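Probable transcriptional regulator, AsnC family (Thermus thermophilus, PDB 2DJW) is of unknown function but is a stand-alone RAM-domain protein, able to bind zinc, from a family generally associated with sequence-specific DNA binding. Local coordinates at residues A4-P10 with Y38-V44; P10-R14 with L63-E67. All coordinates share one frame; numbering follows the deposited sequence.

Interactions 1 and 2 lie about 12 Å apart between centres and share Pro10, where strand 2-10 runs out into the loop before helix 15-22. Along the chain their segments alternate: 4-10, 10-14, 38-44, 63-67. Both reach one antiparallel sheet, in which strand 2-10 has strand 40-46 on one side and strand 66-77 on the other. Interaction 1 is buried near the centre of the chain; interaction 2 lies at the surface. A probable hydrogen bond from Glu67 N to Arg9 O, 2.8 Å, joins them directly. Interaction 1 thus pairs strand 2-10 with strand 40-46, while interaction 2 joins its far end and the loop beyond to the turn before strand 66-77, all within one Lrp/AsnC domain; both touch a third subunit.

Interaction 1 (A4-P10 with Y38-V44); sequences AFVLIRP and YDLVALV
Tyr38 is sandwiched between two residues of strand 2-10. The guanidinium of Arg9 lies flat over one ring face, a cation-pi contact with CZ of Arg9 4.2 Å from the ring centroid of Tyr38 and the planes 29° apart. Against the opposite face Leu7 CB makes a CH-pi contact, 3.8 Å from the Tyr38 centroid. Arg9 starts with CG anti to the backbone N (chi1 166°), and its bend at chi3 brings the guanidinium back over the ring; Arg9 NH2 is hydrogen-bonded to Pro37 O. Beyond Tyr38, a classic beta bulge sets Asp39 and Leu40 together opposite Ile8, and Pro10 CD rests 3.4 Å from Asp39 OD2. The strands then pair antiparallel as the first and third of a ferredoxin-like beta-alpha-beta-beta-alpha-beta domain. Val6 N meets Ala42 O at 2.8 Å, and Ala42 N returns a bond to Val6 O. One sheet face carries Ile8, whose CD1 sits 3.8 Å from Leu40 CB, and Val6, whose CG2 meets Val44 CG2; helices 15-22 and 52-60 cover it. On the other face Phe5 CE1 lies 3.7 Å from Leu43 CD1, the two side chains running side by side. Here Phe5 packs on Val41 of a second subunit and Leu43 on that subunit's Leu43.

Interaction 2 (P10-R14 with L63-E67); sequences PRGNR and LEGVE
Arg11 N donates an almost perfectly straight hydrogen bond (179°) to Gly65 O at 2.8 Å, just past the antiparallel non-hydrogen-bonded pair of Pro10 and Val66. Gly65 is the third residue of a type II beta turn, Leu63 to Val66, that leads into strand 66-77 of the ferredoxin-like sheet. Its positive phi (111°) suits glycine, and a side chain there would also run into Arg14 CG. Across the turn the Arg11 loop folds back, Arg14 N bonding to Arg11 O, and presents two arginines to Glu64. Arg11 forms a salt bridge in which NH1 meets Glu64 OE2 at 2.7 Å; NH2 is modelled closer still to the same oxygen, doubtfully so. The carboxylate lies nearly coplanar with the guanidinium, while Gly65 CA sits over one guanidinium face. Arg14, bent at chi2 (-69°) and again at chi3, reaches the backbone instead: NE bonds to Glu64 O at 3.1 Å and NH2 adds a weak bond. A leucine here lacks both donors, so Glu64 O would probably be left without these side-chain partners and the turn less firmly tied to the loop. NE of Arg14 approaches Glu64 O from above the carbonyl plane, with Glu64 CG lying over one face of the guanidinium, 4.0 Å from NE.

Interaction 1 (A4-P10 with Y38-V44)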
ATOM      1  N   ALA A   4      21.088  14.681  -0.924  1.00 37.06           N
ATOM      2  CA  ALA A   4      20.171  13.567  -1.057  1.00 36.30           C
ATOM      3  C   ALA A   4      19.981  12.913   0.307  1.00 36.01           C
ATOM      4  O   ALA A   4      20.881  12.930   1.157  1.00 35.78           O
ATOM      5  CB  ALA A   4      20.711  12.564  -2.070  1.00 36.19           C
ATOM      6  N   PHE A   5      18.799  12.355   0.523  1.00 35.48           N
ATOM      7  CA  PHE A   5      18.492  11.626   1.749  1.00 34.86           C
ATOM      8  C   PHE A   5      18.308  10.203   1.287  1.00 34.52           C
ATOM      9  O   PHE A   5      17.383   9.930   0.524  1.00 34.52           O
ATOM     10  CB  PHE A   5      17.202  12.160   2.415  1.00 34.29           C
ATOM     11  CG  PHE A   5      17.298  13.612   2.831  1.00 35.48           C
ATOM     12  CD1 PHE A   5      17.711  13.955   4.112  1.00 34.77           C
ATOM     13  CD2 PHE A   5      17.029  14.641   1.917  1.00 34.02           C
ATOM     14  CE1 PHE A   5      17.839  15.296   4.484  1.00 36.63           C
ATOM     15  CE2 PHE A   5      17.153  15.978   2.290  1.00 33.90           C
ATOM     16  CZ  PHE A   5      17.548  16.314   3.570  1.00 33.97           C
ATOM     17  N   VAL A   6      19.213   9.311   1.699  1.00 34.26           N
ATOM     18  CA  VAL A   6      19.124   7.895   1.298  1.00 34.22           C
ATOM     19  C   VAL A   6      18.523   7.050   2.414  1.00 34.53           C
ATOM     20  O   VAL A   6      19.059   6.953   3.520  1.00 34.17           O
ATOM     21  CB  VAL A   6      20.455   7.281   0.765  1.00 34.02           C
ATOM     22  CG1 VAL A   6      20.186   5.946   0.118  1.00 32.88           C
ATOM     23  CG2 VAL A   6      21.119   8.213  -0.248  1.00 34.13           C
ATOM     24  N   LEU A   7      17.371   6.478   2.108  1.00 34.57           N
ATOM     25  CA  LEU A   7      16.643   5.668   3.048  1.00 34.81           C
ATOM     26  C   LEU A   7      17.035   4.189   2.820  1.00 35.17           C
ATOM     27  O   LEU A   7      16.832   3.642   1.741  1.00 32.87           O
ATOM     28  CB  LEU A   7      15.140   5.901   2.835  1.00 34.98           C
ATOM     29  CG  LEU A   7      14.359   7.099   3.448  1.00 36.59           C
ATOM     30  CD1 LEU A   7      15.072   8.461   3.437  1.00 34.42           C
ATOM     31  CD2 LEU A   7      12.969   7.215   2.797  1.00 34.98           C
ATOM     32  N   ILE A   8      17.603   3.568   3.858  1.00 36.20           N
ATOM     33  CA  ILE A   8      18.118   2.189   3.785  1.00 37.30           C
ATOM     34  C   ILE A   8      17.335   1.254   4.718  1.00 38.46           C
ATOM     35  O   ILE A   8      17.293   1.472   5.935  1.00 38.72           O
ATOM     36  CB  ILE A   8      19.625   2.137   4.122  1.00 36.58           C
ATOM     37  CG1 ILE A   8      20.394   3.249   3.412  1.00 35.72           C
ATOM     38  CG2 ILE A   8      20.249   0.781   3.820  1.00 38.22           C
ATOM     39  CD1 ILE A   8      20.942   4.281   4.389  1.00 33.41           C
ATOM     40  N   ARG A   9      16.683   0.252   4.133  1.00 39.81           N
ATOM     41  CA  ARG A   9      16.103  -0.849   4.894  1.00 41.97           C
ATOM     42  C   ARG A   9      17.040  -2.070   4.850  1.00 42.58           C
ATOM     43  O   ARG A   9      17.146  -2.760   3.818  1.00 42.07           O
ATOM     44  CB  ARG A   9      14.717  -1.233   4.361  1.00 42.16           C
ATOM     45  CG  ARG A   9      14.187  -2.587   4.889  1.00 42.57           C
ATOM     46  CD  ARG A   9      12.804  -2.887   4.369  1.00 43.88           C
ATOM     47  NE  ARG A   9      11.931  -1.731   4.603  1.00 49.04           N
ATOM     48  CZ  ARG A   9      11.344  -0.995   3.658  1.00 47.13           C
ATOM     49  NH1 ARG A   9      11.473  -1.299   2.366  1.00 47.32           N
ATOM     50  NH2 ARG A   9      10.601   0.037   4.022  1.00 46.04           N
ATOM     51  N   PRO A  10      17.758  -2.318   5.958  1.00 43.44           N
ATOM     52  CA  PRO A  10      18.628  -3.493   6.038  1.00 43.25           C
ATOM     53  C   PRO A  10      17.900  -4.713   6.583  1.00 43.40           C
ATOM     54  O   PRO A  10      16.831  -4.573   7.211  1.00 43.12           O
ATOM     55  CB  PRO A  10      19.676  -3.051   7.048  1.00 42.91           C
ATOM     56  CG  PRO A  10      18.918  -2.187   8.000  1.00 43.07           C
ATOM     57  CD  PRO A  10      17.818  -1.516   7.198  1.00 43.69           C
ATOM     58  N   TYR A  38      12.287   2.587   7.457  1.00 37.36           N
ATOM     59  CA  TYR A  38      13.659   2.368   6.990  1.00 36.53           C
ATOM     60  C   TYR A  38      14.544   2.570   8.209  1.00 36.55           C
ATOM     61  O   TYR A  38      14.508   3.634   8.808  1.00 36.86           O
ATOM     62  CB  TYR A  38      14.040   3.368   5.892  1.00 35.48           C
ATOM     63  CG  TYR A  38      13.397   3.126   4.519  1.00 34.97           C
ATOM     64  CD1 TYR A  38      14.053   2.362   3.551  1.00 33.47           C
ATOM     65  CD2 TYR A  38      12.152   3.712   4.166  1.00 34.47           C
ATOM     66  CE1 TYR A  38      13.500   2.148   2.287  1.00 32.47           C
ATOM     67  CE2 TYR A  38      11.582   3.498   2.906  1.00 30.98           C
ATOM     68  CZ  TYR A  38      12.274   2.718   1.968  1.00 34.30           C
ATOM     69  OH  TYR A  38      11.765   2.477   0.704  1.00 34.27           O
ATOM     70  N   ASP A  39      15.323   1.556   8.592  1.00 36.15           N
ATOM     71  CA  ASP A  39      16.147   1.636   9.812  1.00 35.88           C
ATOM     72  C   ASP A  39      17.285   2.617   9.741  1.00 34.15           C
ATOM     73  O   ASP A  39      17.668   3.169  10.750  1.00 34.61           O
ATOM     74  CB  ASP A  39      16.659   0.243  10.238  1.00 36.91           C
ATOM     75  CG  ASP A  39      15.548  -0.774  10.271  1.00 40.32           C
ATOM     76  OD1 ASP A  39      15.084  -1.094  11.394  1.00 44.47           O
ATOM     77  OD2 ASP A  39      15.099  -1.192   9.166  1.00 43.08           O
ATOM     78  N   LEU A  40      17.822   2.840   8.556  1.00 33.54           N
ATOM     79  CA  LEU A  40      18.948   3.758   8.389  1.00 33.49           C
ATOM     80  C   LEU A  40      18.616   4.880   7.401  1.00 32.83           C
ATOM     81  O   LEU A  40      17.953   4.640   6.401  1.00 32.54           O
ATOM     82  CB  LEU A  40      20.218   2.995   7.915  1.00 32.69           C
ATOM     83  CG  LEU A  40      20.850   1.901   8.801  1.00 33.79           C
ATOM     84  CD1 LEU A  40      21.809   0.992   7.987  1.00 32.57           C
ATOM     85  CD2 LEU A  40      21.584   2.492  10.018  1.00 31.39           C
ATOM     86  N   VAL A  41      19.102   6.088   7.678  1.00 32.67           N
ATOM     87  CA  VAL A  41      19.015   7.197   6.721  1.00 32.44           C
ATOM     88  C   VAL A  41      20.413   7.739   6.549  1.00 32.66           C
ATOM     89  O   VAL A  41      21.057   8.074   7.553  1.00 31.96           O
ATOM     90  CB  VAL A  41      18.102   8.383   7.218  1.00 32.29           C
ATOM     91  CG1 VAL A  41      18.102   9.543   6.210  1.00 31.45           C
ATOM     92  CG2 VAL A  41      16.682   7.919   7.456  1.00 31.85           C
ATOM     93  N   ALA A  42      20.869   7.860   5.300  1.00 32.42           N
ATOM     94  CA  ALA A  42      22.106   8.586   5.041  1.00 33.86           C
ATOM     95  C   ALA A  42      21.884   9.978   4.446  1.00 34.57           C
ATOM     96  O   ALA A  42      21.278  10.115   3.390  1.00 34.60           O
ATOM     97  CB  ALA A  42      23.066   7.764   4.140  1.00 33.67           C
ATOM     98  N   LEU A  43      22.405  10.997   5.120  1.00 35.39           N
ATOM     99  CA  LEU A  43      22.509  12.332   4.554  1.00 36.59           C
ATOM    100  C   LEU A  43      23.814  12.430   3.752  1.00 37.73           C
ATOM    101  O   LEU A  43      24.913  12.451   4.328  1.00 37.77           O
ATOM    102  CB  LEU A  43      22.470  13.391   5.657  1.00 36.48           C
ATOM    103  CG  LEU A  43      22.662  14.853   5.253  1.00 37.48           C
ATOM    104  CD1 LEU A  43      21.520  15.311   4.350  1.00 39.18           C
ATOM    105  CD2 LEU A  43      22.755  15.756   6.488  1.00 36.21           C
ATOM    106  N   VAL A  44      23.659  12.489   2.428  1.00 38.21           N
ATOM    107  CA  VAL A  44      24.747  12.489   1.470  1.00 39.19           C
ATOM    108  C   VAL A  44      24.907  13.896   0.838  1.00 39.91           C
ATOM    109  O   VAL A  44      23.943  14.665   0.751  1.00 39.95           O
ATOM    110  CB  VAL A  44      24.519  11.397   0.361  1.00 38.83           C
ATOM    111  CG1 VAL A  44      25.717  11.249  -0.505  1.00 39.59           C
ATOM    112  CG2 VAL A  44      24.228  10.024   0.974  1.00 39.91           C
TER

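Interaction 2 (P10-R14 with L63-E67)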
ATOM      1  N   PRO A  10      17.758  -2.318   5.958  1.00 43.44           N
ATOM      2  CA  PRO A  10      18.628  -3.493   6.038  1.00 43.25           C
ATOM      3  C   PRO A  10      17.900  -4.713   6.583  1.00 43.40           C
ATOM      4  O   PRO A  10      16.831  -4.573   7.211  1.00 43.12           O
ATOM      5  CB  PRO A  10      19.676  -3.051   7.048  1.00 42.91           C
ATOM      6  CG  PRO A  10      18.918  -2.187   8.000  1.00 43.07           C
ATOM      7  CD  PRO A  10      17.818  -1.516   7.198  1.00 43.69           C
ATOM      8  N   ARG A  11      18.482  -5.894   6.353  1.00 44.10           N
ATOM      9  CA  ARG A  11      18.203  -7.071   7.202  1.00 44.79           C
ATOM     10  C   ARG A  11      18.436  -6.638   8.650  1.00 44.93           C
ATOM     11  O   ARG A  11      19.405  -5.919   8.942  1.00 44.82           O
ATOM     12  CB  ARG A  11      19.125  -8.247   6.843  1.00 44.92           C
ATOM     13  CG  ARG A  11      18.704  -9.600   7.469  1.00 45.69           C
ATOM     14  CD  ARG A  11      19.850 -10.619   7.509  1.00 45.22           C
ATOM     15  NE  ARG A  11      20.346 -10.902   6.171  1.00 47.98           N
ATOM     16  CZ  ARG A  11      21.622 -10.859   5.799  1.00 48.79           C
ATOM     17  NH1 ARG A  11      22.579 -10.572   6.675  1.00 48.62           N
ATOM     18  NH2 ARG A  11      21.944 -11.114   4.534  1.00 49.14           N
ATOM     19  N   GLY A  12      17.529  -7.035   9.538  1.00 45.21           N
ATOM     20  CA  GLY A  12      17.540  -6.596  10.936  1.00 45.64           C
ATOM     21  C   GLY A  12      18.822  -6.825  11.726  1.00 46.64           C
ATOM     22  O   GLY A  12      19.155  -6.019  12.600  1.00 46.80           O
ATOM     23  N   ASN A  13      19.540  -7.917  11.444  1.00 47.24           N
ATOM     24  CA  ASN A  13      20.824  -8.209  12.130  1.00 47.53           C
ATOM     25  C   ASN A  13      22.031  -7.461  11.541  1.00 46.81           C
ATOM     26  O   ASN A  13      23.140  -7.440  12.132  1.00 46.95           O
ATOM     27  CB  ASN A  13      21.092  -9.721  12.203  1.00 48.43           C
ATOM     28  CG  ASN A  13      21.568 -10.302  10.886  1.00 50.94           C
ATOM     29  OD1 ASN A  13      21.158  -9.868   9.811  1.00 54.93           O
ATOM     30  ND2 ASN A  13      22.442 -11.300  10.967  1.00 54.23           N
ATOM     31  N   ARG A  14      21.787  -6.804  10.404  1.00 44.98           N
ATOM     32  CA  ARG A  14      22.804  -6.035   9.698  1.00 43.04           C
ATOM     33  C   ARG A  14      22.811  -4.539   9.994  1.00 41.47           C
ATOM     34  O   ARG A  14      23.712  -3.829   9.545  1.00 41.00           O
ATOM     35  CB  ARG A  14      22.640  -6.241   8.204  1.00 43.22           C
ATOM     36  CG  ARG A  14      22.817  -7.677   7.753  1.00 45.90           C
ATOM     37  CD  ARG A  14      24.273  -8.137   7.895  1.00 49.48           C
ATOM     38  NE  ARG A  14      25.195  -7.347   7.084  1.00 52.73           N
ATOM     39  CZ  ARG A  14      26.489  -7.189   7.361  1.00 54.81           C
ATOM     40  NH1 ARG A  14      27.024  -7.776   8.438  1.00 55.41           N
ATOM     41  NH2 ARG A  14      27.250  -6.447   6.561  1.00 53.57           N
ATOM     42  N   LEU A  63      26.634  -3.725  -0.779  1.00 52.95           N
ATOM     43  CA  LEU A  63      26.890  -4.207   0.568  1.00 52.23           C
ATOM     44  C   LEU A  63      25.953  -5.323   0.903  1.00 52.03           C
ATOM     45  O   LEU A  63      24.785  -5.325   0.494  1.00 51.97           O
ATOM     46  CB  LEU A  63      26.822  -3.096   1.618  1.00 52.15           C
ATOM     47  CG  LEU A  63      27.826  -1.935   1.556  1.00 51.29           C
ATOM     48  CD1 LEU A  63      27.600  -1.021   2.756  1.00 50.49           C
ATOM     49  CD2 LEU A  63      29.287  -2.393   1.508  1.00 52.21           C
ATOM     50  N   GLU A  64      26.491  -6.281   1.651  1.00 51.61           N
ATOM     51  CA  GLU A  64      25.742  -7.445   2.075  1.00 51.00           C
ATOM     52  C   GLU A  64      24.683  -7.055   3.111  1.00 50.47           C
ATOM     53  O   GLU A  64      24.999  -6.418   4.118  1.00 50.74           O
ATOM     54  CB  GLU A  64      26.728  -8.533   2.577  1.00 51.11           C
ATOM     55  CG  GLU A  64      26.301  -9.344   3.801  1.00 49.39           C
ATOM     56  CD  GLU A  64      25.019 -10.115   3.581  1.00 48.34           C
ATOM     57  OE1 GLU A  64      24.719 -10.472   2.417  1.00 46.72           O
ATOM     58  OE2 GLU A  64      24.317 -10.372   4.585  1.00 48.61           O
ATOM     59  N   GLY A  65      23.435  -7.421   2.842  1.00 49.94           N
ATOM     60  CA  GLY A  65      22.346  -7.244   3.803  1.00 50.43           C
ATOM     61  C   GLY A  65      21.252  -6.209   3.514  1.00 50.53           C
ATOM     62  O   GLY A  65      20.232  -6.165   4.217  1.00 50.41           O
ATOM     63  N   VAL A  66      21.448  -5.371   2.494  1.00 50.56           N
ATOM     64  CA  VAL A  66      20.493  -4.291   2.211  1.00 50.00           C
ATOM     65  C   VAL A  66      19.299  -4.795   1.391  1.00 49.98           C
ATOM     66  O   VAL A  66      19.451  -5.303   0.276  1.00 50.03           O
ATOM     67  CB  VAL A  66      21.155  -3.031   1.574  1.00 50.10           C
ATOM     68  CG1 VAL A  66      22.424  -2.598   2.341  1.00 48.86           C
ATOM     69  CG2 VAL A  66      21.466  -3.263   0.139  1.00 50.97           C
ATOM     70  N   GLU A  67      18.115  -4.688   1.968  1.00 49.88           N
ATOM     71  CA  GLU A  67      16.908  -5.127   1.298  1.00 50.63           C
ATOM     72  C   GLU A  67      16.388  -4.091   0.276  1.00 50.67           C
ATOM     73  O   GLU A  67      16.247  -4.402  -0.914  1.00 50.61           O
ATOM     74  CB  GLU A  67      15.837  -5.478   2.329  1.00 50.96           C
ATOM     75  CG  GLU A  67      16.100  -6.795   3.039  1.00 53.12           C
ATOM     76  CD  GLU A  67      15.125  -7.058   4.151  1.00 55.84           C
ATOM     77  OE1 GLU A  67      14.951  -8.239   4.524  1.00 58.46           O
ATOM     78  OE2 GLU A  67      14.537  -6.088   4.673  1.00 56.94           O
TER